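Malate dehydrogenase (Porphyromonas gingivalis, PDB 3FI9) probably catalyses the NAD-dependent interconversion of malate and oxaloacetate. Local coordinates at residues I124-N127 with I131-L134; G262-V265 with E271-M274; N101-A106 with M320-A325. One frame throughout, in Å; residues are numbered along the deposited sequence.

Contact 1: I124-N127 with I131-L134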
ATOM      1  N   ILE A 124       8.438  10.817 -13.577  1.00 16.32           N
ATOM      2  CA  ILE A 124       8.297   9.798 -14.572  1.00 16.56           C
ATOM      3  C   ILE A 124       9.002   8.550 -14.028  1.00 18.05           C
ATOM      4  O   ILE A 124      10.164   8.651 -13.615  1.00 18.08           O
ATOM      5  CB  ILE A 124       8.993  10.252 -15.853  1.00 16.63           C
ATOM      6  CG1 ILE A 124       8.392  11.576 -16.394  1.00 17.09           C
ATOM      7  CG2 ILE A 124       8.930   9.124 -16.888  1.00 18.04           C
ATOM      8  CD1 ILE A 124       6.914  11.443 -16.735  1.00 20.49           C
ATOM      9  N   ILE A 125       8.340   7.393 -13.999  1.00 17.84           N
ATOM     10  CA  ILE A 125       9.026   6.243 -13.399  1.00 20.32           C
ATOM     11  C   ILE A 125       9.210   5.051 -14.338  1.00 21.51           C
ATOM     12  O   ILE A 125       9.961   4.118 -14.023  1.00 22.72           O
ATOM     13  CB  ILE A 125       8.370   5.779 -12.073  1.00 20.46           C
ATOM     14  CG1 ILE A 125       7.206   4.818 -12.329  1.00 22.60           C
ATOM     15  CG2 ILE A 125       8.059   7.021 -11.159  1.00 20.61           C
ATOM     16  CD1 ILE A 125       6.978   3.868 -11.150  1.00 24.26           C
ATOM     17  N   PHE A 126       8.596   5.119 -15.504  1.00 21.07           N
ATOM     18  CA  PHE A 126       8.701   4.057 -16.472  1.00 22.19           C
ATOM     19  C   PHE A 126      10.023   4.116 -17.261  1.00 23.24           C
ATOM     20  O   PHE A 126      10.582   5.183 -17.540  1.00 22.82           O
ATOM     21  CB  PHE A 126       7.447   3.942 -17.359  1.00 21.51           C
ATOM     22  CG  PHE A 126       7.142   5.172 -18.202  1.00 21.08           C
ATOM     23  CD1 PHE A 126       7.655   5.298 -19.493  1.00 19.63           C
ATOM     24  CD2 PHE A 126       6.298   6.155 -17.731  1.00 18.34           C
ATOM     25  CE1 PHE A 126       7.329   6.413 -20.285  1.00 19.15           C
ATOM     26  CE2 PHE A 126       5.971   7.278 -18.514  1.00 19.69           C
ATOM     27  CZ  PHE A 126       6.508   7.410 -19.794  1.00 21.80           C
ATOM     28  N   ASN A 127      10.561   2.944 -17.548  1.00 23.90           N
ATOM     29  CA  ASN A 127      11.884   2.874 -18.141  1.00 25.43           C
ATOM     30  C   ASN A 127      11.866   2.954 -19.658  1.00 25.52           C
ATOM     31  O   ASN A 127      10.840   2.703 -20.278  1.00 25.10           O
ATOM     32  CB  ASN A 127      12.607   1.622 -17.656  1.00 25.97           C
ATOM     33  CG  ASN A 127      13.385   1.882 -16.384  1.00 29.74           C
ATOM     34  OD1 ASN A 127      13.988   2.949 -16.219  1.00 36.90           O
ATOM     35  ND2 ASN A 127      13.347   0.946 -15.471  1.00 32.12           N
ATOM     36  N   ILE A 131      15.693   8.336 -20.545  1.00 23.84           N
ATOM     37  CA  ILE A 131      15.155   8.776 -21.825  1.00 22.02           C
ATOM     38  C   ILE A 131      13.776   9.309 -21.575  1.00 21.00           C
ATOM     39  O   ILE A 131      13.461  10.426 -21.970  1.00 21.28           O
ATOM     40  CB  ILE A 131      15.058   7.649 -22.856  1.00 22.70           C
ATOM     41  CG1 ILE A 131      16.447   7.238 -23.373  1.00 21.59           C
ATOM     42  CG2 ILE A 131      14.149   8.072 -24.048  1.00 20.91           C
ATOM     43  CD1 ILE A 131      17.262   8.365 -23.977  1.00 24.15           C
ATOM     44  N   THR A 132      12.940   8.522 -20.895  1.00 20.29           N
ATOM     45  CA  THR A 132      11.537   8.923 -20.709  1.00 18.37           C
ATOM     46  C   THR A 132      11.400  10.221 -19.947  1.00 18.91           C
ATOM     47  O   THR A 132      10.585  11.104 -20.286  1.00 18.03           O
ATOM     48  CB  THR A 132      10.712   7.808 -20.028  1.00 19.71           C
ATOM     49  OG1 THR A 132      11.315   7.456 -18.763  1.00 17.09           O
ATOM     50  CG2 THR A 132      10.689   6.573 -20.918  1.00 20.53           C
ATOM     51  N   GLY A 133      12.181  10.350 -18.881  1.00 17.43           N
ATOM     52  CA  GLY A 133      12.188  11.583 -18.169  1.00 18.33           C
ATOM     53  C   GLY A 133      12.674  12.749 -19.025  1.00 17.88           C
ATOM     54  O   GLY A 133      12.117  13.858 -18.930  1.00 17.33           O
ATOM     55  N   LEU A 134      13.711  12.539 -19.843  1.00 17.27           N
ATOM     56  CA  LEU A 134      14.246  13.692 -20.637  1.00 17.37           C
ATOM     57  C   LEU A 134      13.262  14.098 -21.753  1.00 17.31           C
ATOM     58  O   LEU A 134      13.037  15.282 -22.029  1.00 18.39           O
ATOM     59  CB  LEU A 134      15.611  13.320 -21.239  1.00 18.34           C
ATOM     60  CG  LEU A 134      16.293  14.277 -22.218  1.00 18.36           C
ATOM     61  CD1 LEU A 134      16.589  15.583 -21.538  1.00 18.38           C
ATOM     62  CD2 LEU A 134      17.625  13.653 -22.739  1.00 18.42           C
TER
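The ring of F126 meets T132 obliquely: the methyl CG2 of T132 comes 3.4 Å from F126 CE1 and almost as near to CD1, lying by the bond between these two ring carbons. One face of the same ring is taken by a residue of its own segment, I124, whose CG2 sits 3.8 Å above the ring plane, displaced toward the rim. F126 CG lies between its backbone N and carbonyl carbon (chi1 62°), which swings the ring round to the helix that carries T132.

T132 uses its two branches differently. While CG2 packs on the ring, OG1 donates to the carbonyl of F126, with T132 OG1 to F126 O at 2.7 Å and a C=O...O angle of 163°, close to head-on. P128 O, one helical turn back, is a weak second partner that at most shares the single hydroxyl proton. I124 CG2 closes in on the hydroxyl from the strand end, 3.5 Å from T132 OG1. Beside it, G133 CA lies 4.2 Å from I124 CB. The side chain of N127 leaves its backbone in the direction away from segment 131-134, and N127 OD1 accepts from A129 N in an Asx turn.

N101 and A105 of helix 94-115 touch both F126 and T132. Strand 121-124 runs through a short loop into helix 129-140, a beta-alpha connection of the Rossmann fold; the loop's I125, F126 and N127 are predicted to bind NAD(+), and N127, beside the predicted proton acceptor H182, also the substrate.

Contact 2: G262-V265 with E271-M274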
ATOM      1  N   GLY A 262      16.384  11.126 -10.348  1.00 15.89           N
ATOM      2  CA  GLY A 262      16.841  11.515 -11.696  1.00 16.41           C
ATOM      3  C   GLY A 262      16.461  12.959 -11.990  1.00 16.62           C
ATOM      4  O   GLY A 262      15.323  13.401 -11.703  1.00 16.87           O
ATOM      5  N   CYS A 263      17.416  13.738 -12.497  1.00 16.24           N
ATOM      6  CA  CYS A 263      17.138  15.067 -12.852  1.00 15.87           C
ATOM      7  C   CYS A 263      18.021  15.511 -14.007  1.00 17.34           C
ATOM      8  O   CYS A 263      18.989  14.819 -14.363  1.00 16.90           O
ATOM      9  CB  CYS A 263      17.317  16.002 -11.641  1.00 18.68           C
ATOM     10  SG  CYS A 263      19.030  16.283 -11.253  1.00 21.94           S
ATOM     11  N   TYR A 264      17.656  16.642 -14.615  1.00 16.66           N
ATOM     12  CA  TYR A 264      18.373  17.173 -15.768  1.00 17.16           C
ATOM     13  C   TYR A 264      19.722  17.706 -15.287  1.00 17.48           C
ATOM     14  O   TYR A 264      19.795  18.418 -14.282  1.00 18.26           O
ATOM     15  CB  TYR A 264      17.617  18.368 -16.393  1.00 15.56           C
ATOM     16  CG  TYR A 264      18.279  18.792 -17.696  1.00 17.22           C
ATOM     17  CD1 TYR A 264      18.446  17.882 -18.739  1.00 19.10           C
ATOM     18  CD2 TYR A 264      18.701  20.088 -17.873  1.00 22.47           C
ATOM     19  CE1 TYR A 264      19.086  18.283 -19.959  1.00 21.01           C
ATOM     20  CE2 TYR A 264      19.303  20.503 -19.051  1.00 21.66           C
ATOM     21  CZ  TYR A 264      19.489  19.600 -20.081  1.00 21.76           C
ATOM     22  OH  TYR A 264      20.092  20.061 -21.215  1.00 23.98           O
ATOM     23  N   VAL A 265      20.773  17.367 -16.038  1.00 17.51           N
ATOM     24  CA  VAL A 265      22.156  17.777 -15.746  1.00 17.62           C
ATOM     25  C   VAL A 265      22.722  18.345 -17.041  1.00 18.89           C
ATOM     26  O   VAL A 265      22.618  17.728 -18.100  1.00 17.51           O
ATOM     27  CB  VAL A 265      23.043  16.555 -15.336  1.00 17.53           C
ATOM     28  CG1 VAL A 265      24.481  16.993 -15.174  1.00 16.19           C
ATOM     29  CG2 VAL A 265      22.511  15.905 -14.016  1.00 15.46           C
ATOM     30  N   GLU A 271      27.094  16.640 -20.302  1.00 19.97           N
ATOM     31  CA  GLU A 271      26.240  17.609 -20.973  1.00 20.40           C
ATOM     32  C   GLU A 271      24.898  17.015 -21.352  1.00 20.29           C
ATOM     33  O   GLU A 271      24.846  15.860 -21.773  1.00 19.74           O
ATOM     34  CB  GLU A 271      26.968  18.100 -22.235  1.00 21.65           C
ATOM     35  CG  GLU A 271      28.323  18.763 -21.917  1.00 22.97           C
ATOM     36  CD  GLU A 271      29.507  17.800 -21.850  1.00 27.68           C
ATOM     37  OE1 GLU A 271      29.340  16.537 -21.912  1.00 27.39           O
ATOM     38  OE2 GLU A 271      30.643  18.332 -21.712  1.00 29.62           O
ATOM     39  N   HIS A 272      23.818  17.804 -21.239  1.00 20.16           N
ATOM     40  CA  HIS A 272      22.540  17.458 -21.934  1.00 19.51           C
ATOM     41  C   HIS A 272      22.022  16.072 -21.642  1.00 19.00           C
ATOM     42  O   HIS A 272      21.893  15.231 -22.546  1.00 18.42           O
ATOM     43  CB  HIS A 272      22.711  17.599 -23.451  1.00 19.79           C
ATOM     44  CG  HIS A 272      23.092  18.976 -23.871  1.00 21.29           C
ATOM     45  ND1 HIS A 272      24.296  19.266 -24.485  1.00 24.99           N
ATOM     46  CD2 HIS A 272      22.460  20.160 -23.697  1.00 21.80           C
ATOM     47  CE1 HIS A 272      24.381  20.569 -24.692  1.00 22.45           C
ATOM     48  NE2 HIS A 272      23.282  21.136 -24.226  1.00 24.47           N
ATOM     49  N   ILE A 273      21.719  15.812 -20.368  1.00 18.91           N
ATOM     50  CA  ILE A 273      21.377  14.445 -19.992  1.00 18.48           C
ATOM     51  C   ILE A 273      20.468  14.425 -18.794  1.00 17.99           C
ATOM     52  O   ILE A 273      20.329  15.448 -18.094  1.00 18.77           O
ATOM     53  CB  ILE A 273      22.694  13.639 -19.670  1.00 18.58           C
ATOM     54  CG1 ILE A 273      22.456  12.143 -19.767  1.00 19.42           C
ATOM     55  CG2 ILE A 273      23.282  14.066 -18.299  1.00 17.57           C
ATOM     56  CD1 ILE A 273      22.303  11.672 -21.243  1.00 17.92           C
ATOM     57  N   MET A 274      19.831  13.284 -18.533  1.00 19.12           N
ATOM     58  CA  MET A 274      19.140  13.099 -17.215  1.00 20.93           C
ATOM     59  C   MET A 274      19.861  11.946 -16.519  1.00 20.08           C
ATOM     60  O   MET A 274      20.011  10.876 -17.128  1.00 18.54           O
ATOM     61  CB  MET A 274      17.700  12.629 -17.401  1.00 20.46           C
ATOM     62  CG  MET A 274      16.828  13.487 -18.283  1.00 25.18           C
ATOM     63  SD  MET A 274      16.015  14.777 -17.273  1.00 28.93           S
ATOM     64  CE  MET A 274      15.105  13.670 -16.167  1.00  8.91           C
TER
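V265 and I273 form the antiparallel hydrogen-bonded pair: V265 N donates to I273 O at 2.8 Å, and I273 N returns a bond to V265 O at 3.1 Å. Both H272 and I273 face V265, making a G1 beta bulge; H272 takes it with positive phi (54°), and its N bonds to the side chain of N266.

Y264 and M274 are the neighbouring non-hydrogen-bonded pair, closed by CA-H...O contacts: M274 CA lies 3.3 Å from C263 O, and Y264 CA approaches I273 O.

Among side chains, the first torsion of Y264 (chi1 -173°) turns CG away from its own N and lays the ring along the partner strand, with CD1 3.1 Å from I273 O. M274 SD lies at an edge of this ring, near its plane. The tyrosine and H272 run side by side in the same direction, Y264 OH reaching the edge of the imidazole at CD2 (3.4 Å). On the other face of the sheet V265 CB packs against I273 CG2 at 3.9 Å.

Strand 273-277 borders the sheet within this chain; helix 129-140 covers Y264 and M274 through L134, strand 285-288 meets C263 and V265, and W329 packs edge-to-face with H272.

Contact 3: N101-A106 with M320-A325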
ATOM      1  N   ASN A 101       8.423   3.473 -25.617  1.00 23.87           N
ATOM      2  CA  ASN A 101       8.394   4.269 -24.378  1.00 23.73           C
ATOM      3  C   ASN A 101       8.779   5.732 -24.592  1.00 23.44           C
ATOM      4  O   ASN A 101       8.244   6.639 -23.915  1.00 22.72           O
ATOM      5  CB  ASN A 101       9.303   3.648 -23.311  1.00 23.70           C
ATOM      6  CG  ASN A 101       8.717   2.412 -22.742  1.00 26.57           C
ATOM      7  OD1 ASN A 101       7.679   2.462 -22.086  1.00 27.14           O
ATOM      8  ND2 ASN A 101       9.355   1.275 -23.006  1.00 27.51           N
ATOM      9  N   ALA A 102       9.707   5.977 -25.518  1.00 22.47           N
ATOM     10  CA  ALA A 102      10.033   7.370 -25.826  1.00 22.98           C
ATOM     11  C   ALA A 102       8.804   8.089 -26.381  1.00 22.45           C
ATOM     12  O   ALA A 102       8.558   9.269 -26.038  1.00 21.79           O
ATOM     13  CB  ALA A 102      11.201   7.478 -26.784  1.00 22.84           C
ATOM     14  N   GLU A 103       8.049   7.401 -27.237  1.00 22.70           N
ATOM     15  CA  GLU A 103       6.808   7.977 -27.818  1.00 23.42           C
ATOM     16  C   GLU A 103       5.725   8.228 -26.761  1.00 22.25           C
ATOM     17  O   GLU A 103       5.018   9.220 -26.831  1.00 22.26           O
ATOM     18  CB  GLU A 103       6.188   7.084 -28.904  1.00 24.62           C
ATOM     19  CG  GLU A 103       7.073   6.790 -30.122  1.00 29.01           C
ATOM     20  CD  GLU A 103       7.327   7.997 -31.001  1.00 34.51           C
ATOM     21  OE1 GLU A 103       7.023   9.126 -30.583  1.00 34.85           O
ATOM     22  OE2 GLU A 103       7.850   7.808 -32.123  1.00 36.99           O
ATOM     23  N   ILE A 104       5.547   7.320 -25.812  1.00 21.29           N
ATOM     24  CA  ILE A 104       4.514   7.599 -24.801  1.00 21.26           C
ATOM     25  C   ILE A 104       4.981   8.756 -23.939  1.00 19.16           C
ATOM     26  O   ILE A 104       4.183   9.586 -23.538  1.00 16.51           O
ATOM     27  CB  ILE A 104       4.188   6.404 -23.890  1.00 21.91           C
ATOM     28  CG1 ILE A 104       3.828   5.199 -24.728  1.00 23.30           C
ATOM     29  CG2 ILE A 104       2.948   6.732 -23.051  1.00 24.58           C
ATOM     30  CD1 ILE A 104       4.024   3.862 -23.946  1.00 27.18           C
ATOM     31  N   ALA A 105       6.286   8.836 -23.700  1.00 19.38           N
ATOM     32  CA  ALA A 105       6.830   9.953 -22.927  1.00 19.25           C
ATOM     33  C   ALA A 105       6.633  11.264 -23.695  1.00 19.23           C
ATOM     34  O   ALA A 105       6.300  12.276 -23.107  1.00 17.79           O
ATOM     35  CB  ALA A 105       8.321   9.749 -22.629  1.00 19.78           C
ATOM     36  N   ALA A 106       6.822  11.264 -25.014  1.00 19.58           N
ATOM     37  CA  ALA A 106       6.591  12.551 -25.783  1.00 19.48           C
ATOM     38  C   ALA A 106       5.135  13.008 -25.728  1.00 18.98           C
ATOM     39  O   ALA A 106       4.809  14.211 -25.542  1.00 19.05           O
ATOM     40  CB  ALA A 106       7.008  12.409 -27.238  1.00 18.76           C
ATOM     41  N   MET A 320      15.972   8.911 -33.982  1.00 24.99           N
ATOM     42  CA  MET A 320      14.622   8.470 -34.285  1.00 25.01           C
ATOM     43  C   MET A 320      13.799   9.740 -34.570  1.00 24.51           C
ATOM     44  O   MET A 320      12.649   9.669 -34.927  1.00 24.87           O
ATOM     45  CB  MET A 320      14.007   7.725 -33.097  1.00 25.52           C
ATOM     46  CG  MET A 320      14.535   6.290 -32.749  1.00 26.62           C
ATOM     47  SD  MET A 320      13.911   5.704 -31.098  1.00 21.66           S
ATOM     48  CE  MET A 320      14.848   4.201 -30.880  1.00 29.22           C
ATOM     49  N   GLY A 321      14.390  10.907 -34.392  1.00 24.28           N
ATOM     50  CA  GLY A 321      13.630  12.171 -34.565  1.00 24.39           C
ATOM     51  C   GLY A 321      12.654  12.576 -33.442  1.00 23.92           C
ATOM     52  O   GLY A 321      11.805  13.475 -33.626  1.00 22.88           O
ATOM     53  N   ILE A 322      12.773  11.942 -32.272  1.00 22.58           N
ATOM     54  CA  ILE A 322      11.816  12.161 -31.196  1.00 22.12           C
ATOM     55  C   ILE A 322      12.323  13.271 -30.269  1.00 22.66           C
ATOM     56  O   ILE A 322      11.610  14.226 -29.907  1.00 21.54           O
ATOM     57  CB  ILE A 322      11.626  10.877 -30.353  1.00 22.70           C
ATOM     58  CG1 ILE A 322      10.832   9.823 -31.132  1.00 21.65           C
ATOM     59  CG2 ILE A 322      10.913  11.257 -28.990  1.00 23.79           C
ATOM     60  CD1 ILE A 322      10.829   8.402 -30.490  1.00 22.70           C
ATOM     61  N   ILE A 323      13.595  13.140 -29.909  1.00 22.28           N
ATOM     62  CA  ILE A 323      14.289  14.187 -29.195  1.00 22.41           C
ATOM     63  C   ILE A 323      14.911  15.092 -30.284  1.00 22.91           C
ATOM     64  O   ILE A 323      15.537  14.594 -31.228  1.00 23.84           O
ATOM     65  CB  ILE A 323      15.376  13.539 -28.298  1.00 21.13           C
ATOM     66  CG1 ILE A 323      14.736  12.628 -27.232  1.00 22.68           C
ATOM     67  CG2 ILE A 323      16.283  14.581 -27.645  1.00 21.53           C
ATOM     68  CD1 ILE A 323      15.786  11.984 -26.260  1.00 21.25           C
ATOM     69  N   PRO A 324      14.739  16.416 -30.173  1.00 23.71           N
ATOM     70  CA  PRO A 324      15.333  17.298 -31.185  1.00 24.10           C
ATOM     71  C   PRO A 324      16.851  17.311 -31.093  1.00 24.14           C
ATOM     72  O   PRO A 324      17.408  16.920 -30.053  1.00 23.26           O
ATOM     73  CB  PRO A 324      14.804  18.687 -30.808  1.00 24.19           C
ATOM     74  CG  PRO A 324      13.734  18.453 -29.773  1.00 25.83           C
ATOM     75  CD  PRO A 324      14.119  17.176 -29.075  1.00 23.64           C
ATOM     76  N   ALA A 325      17.509  17.726 -32.179  1.00 23.88           N
ATOM     77  CA  ALA A 325      18.953  18.000 -32.152  1.00 25.13           C
ATOM     78  C   ALA A 325      19.332  18.778 -30.919  1.00 24.87           C
ATOM     79  O   ALA A 325      18.669  19.753 -30.532  1.00 24.41           O
ATOM     80  CB  ALA A 325      19.387  18.792 -33.400  1.00 25.74           C
TER
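I322 drives its branched side chain toward helix 94-115, and its terminal methyl does most of the touching. CD1 of I322 reaches CB of A102 at 3.8 Å, while I322 CG2 comes to CB of A106, one helical turn on, at a looser 4.4 Å. The carboxylate of E103 lies across the same isoleucine: E103 OE2 is 3.4 Å from I322 CD1. With E103 bent at chi2 (-69°), the carboxylate stays near the helix, where OE2 forms a salt bridge with K99, one turn earlier. The methyl CD1 packs against a carboxylate group whose charge is met by that lysine; no hydrogen bond joins the two segments.

What presents I322 is the end of helix 297-319. G321 leaves the helix with positive phi (76°) and closes a Schellman motif; the chain then continues without regular structure through I322 and I323 to P324, with I322 directed at helix 94-115 of the NAD-binding region.

In the next shell, V317 packs on both A102 and I322. The carbonyl O of I322 is hydrogen-bonded to Y139 OH of helix 129-140, and the Y139 side chain also touches A106. V135 of that helix touches A105, A106 and I323. Further along, P324 O accepts from the indole NE1 of W329.

Contacts 1 and 2 follow one another along the chain, and both are nested inside the loop that contact 3 closes over more than 200 residues. Helix 129-140 is common ground: it carries one side of contact 1, its L134 and G133 pack on M274 of contact 2, and its Y139 and V135 join segment 320-325, near the chain's end, to the same neighbourhood. Helix 94-115 links contacts 1 and 3, centres about 11 Å apart. The centres of contacts 1 and 2 are about 12 Å apart, those of 2 and 3 about 16 Å, with nearest atoms about 8 Å apart. Strands 121-124 and 261-267 share one mixed sheet, which joins the two family regions.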